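PDB 2ZBV: adenosyl-chloride synthase from Thermotoga maritima, which probably uses S-adenosyl-L-methionine as a substrate, as in the SAM hydrolase and SAM-dependent halogenase family, and binds adenosine. Local coordinates for residues T82-Y87 / E101-A106. Residues are numbered along the deposited sequence; the frame is centred on the assembly and turned at random.
Sequences TKNDQY and EEYGVA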
# COMPACT_ATOMS: atom_id res chain seq x y z
N THR A 82 -8.66 26.85 3.71
CA THR A 82 -9.09 26.96 5.09
C THR A 82 -8.28 28.04 5.79
O THR A 82 -7.17 28.37 5.37
CB THR A 82 -8.95 25.60 5.82
OG1 THR A 82 -7.68 25.02 5.51
CG2 THR A 82 -10.05 24.66 5.38
N LYS A 83 -8.84 28.58 6.86
CA LYS A 83 -8.17 29.66 7.58
C LYS A 83 -6.84 29.31 8.23
O LYS A 83 -6.19 30.18 8.81
CB LYS A 83 -9.13 30.28 8.59
CG LYS A 83 -10.30 30.96 7.90
CD LYS A 83 -11.30 31.53 8.88
CE LYS A 83 -12.38 32.31 8.15
NZ LYS A 83 -13.43 32.81 9.06
N ASN A 84 -6.43 28.05 8.14
CA ASN A 84 -5.15 27.63 8.71
C ASN A 84 -4.14 27.51 7.57
O ASN A 84 -3.08 26.91 7.72
CB ASN A 84 -5.30 26.29 9.46
CG ASN A 84 -5.67 25.14 8.54
OD1 ASN A 84 -6.47 25.31 7.62
ND2 ASN A 84 -5.10 23.97 8.78
N ASP A 85 -4.51 28.09 6.43
CA ASP A 85 -3.65 28.12 5.25
C ASP A 85 -3.38 26.79 4.55
O ASP A 85 -2.27 26.56 4.07
CB ASP A 85 -2.32 28.78 5.59
CG ASP A 85 -2.45 30.27 5.78
OD1 ASP A 85 -1.49 30.89 6.30
OD2 ASP A 85 -3.51 30.83 5.40
N GLN A 86 -4.39 25.93 4.48
CA GLN A 86 -4.22 24.66 3.77
C GLN A 86 -5.18 24.64 2.58
O GLN A 86 -6.22 25.30 2.60
CB GLN A 86 -4.49 23.47 4.69
CG GLN A 86 -3.42 23.29 5.76
CD GLN A 86 -3.60 22.00 6.54
OE1 GLN A 86 -4.72 21.63 6.89
NE2 GLN A 86 -2.49 21.32 6.83
N TYR A 87 -4.82 23.88 1.55
CA TYR A 87 -5.65 23.81 0.35
C TYR A 87 -6.22 22.42 0.10
O TYR A 87 -5.54 21.42 0.31
CB TYR A 87 -4.82 24.26 -0.85
CG TYR A 87 -4.31 25.68 -0.71
CD1 TYR A 87 -5.12 26.77 -1.02
CD2 TYR A 87 -3.02 25.93 -0.23
CE1 TYR A 87 -4.67 28.09 -0.86
CE2 TYR A 87 -2.56 27.24 -0.06
CZ TYR A 87 -3.39 28.32 -0.38
OH TYR A 87 -2.94 29.61 -0.20
N GLU A 101 -15.42 22.89 8.88
CA GLU A 101 -15.99 23.18 10.19
C GLU A 101 -14.94 23.43 11.27
O GLU A 101 -15.10 24.32 12.11
CB GLU A 101 -16.91 22.03 10.62
CG GLU A 101 -17.44 22.12 12.04
CD GLU A 101 -18.39 23.29 12.25
OE1 GLU A 101 -18.86 23.47 13.40
OE2 GLU A 101 -18.68 24.03 11.28
N GLU A 102 -13.86 22.66 11.25
CA GLU A 102 -12.81 22.78 12.25
C GLU A 102 -11.82 23.92 12.02
O GLU A 102 -11.37 24.55 12.98
CB GLU A 102 -12.02 21.47 12.34
CG GLU A 102 -12.85 20.27 12.77
CD GLU A 102 -13.43 20.42 14.16
OE1 GLU A 102 -12.71 20.90 15.07
OE2 GLU A 102 -14.61 20.05 14.36
N TYR A 103 -11.48 24.18 10.77
CA TYR A 103 -10.51 25.23 10.47
C TYR A 103 -11.13 26.55 10.02
O TYR A 103 -10.47 27.59 10.06
CB TYR A 103 -9.53 24.78 9.38
CG TYR A 103 -8.72 23.53 9.68
CD1 TYR A 103 -8.12 23.34 10.93
CD2 TYR A 103 -8.48 22.58 8.68
CE1 TYR A 103 -7.29 22.24 11.17
CE2 TYR A 103 -7.66 21.48 8.91
CZ TYR A 103 -7.06 21.32 10.15
OH TYR A 103 -6.19 20.27 10.36
N GLY A 104 -12.37 26.52 9.56
CA GLY A 104 -13.00 27.73 9.07
C GLY A 104 -12.66 27.88 7.59
O GLY A 104 -11.55 27.56 7.17
N VAL A 105 -13.61 28.37 6.81
CA VAL A 105 -13.42 28.54 5.37
C VAL A 105 -12.96 29.94 5.00
O VAL A 105 -13.64 30.92 5.31
CB VAL A 105 -14.72 28.23 4.61
CG1 VAL A 105 -14.48 28.34 3.11
CG2 VAL A 105 -15.22 26.83 4.97
N ALA A 106 -11.82 30.04 4.34
CA ALA A 106 -11.29 31.33 3.93
C ALA A 106 -11.76 31.69 2.52
O ALA A 106 -12.10 32.84 2.24
CB ALA A 106 -9.76 31.30 3.98
O HOH W 1 -3.65 22.32 10.89
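The side-chain amide of Asn84 stacks, somewhat tilted, over one face of the Tyr103 ring. The two planes are 24° apart, and Asn84 ND2 sits 3.4 Å above the ring plane, over its centre. Asn84 OD1 meets the root of the ring, 3.5 Å from Tyr103 CG. Gln86 OE1 approaches obliquely, its amide nearly perpendicular to the ring. The backbones share one hydrogen bond, from Lys83 N to Gly104 O (2.9 Å), with the donor above the carbonyl plane. The extended Lys83 side chain runs alongside Gly104, and its CE reaches Val105 O at 3.4 Å. At the backbone angles of Gly104, just past the helix, a CB would jam against the carbonyl O of Tyr103 and crowd Lys83 CD. The contact joins the type I beta turn of a hairpin, between strands 77-82 and 87-91, to the passage from helix 97-103 into strand 105-110, an edge strand, within this chain, of the N-terminal domain sheet. Thr82 and Val105 form an antiparallel non-hydrogen-bonded pair. Two bonds fix the rotation of the Asn84 amide: Thr82 OG1 donates to Asn84 OD1 (2.4 Å, very short), and Asn84 ND2 to Gln86 OE1 (3.0 Å). A water accepts from Asn84 ND2. An alanine in place of Tyr103 would remove the stacked ring and would probably loosen the packing of the turn against the helix end. Further out, Ser54 hydrogen-bonds Tyr103 OH through OG and Gln86 NE2 through O.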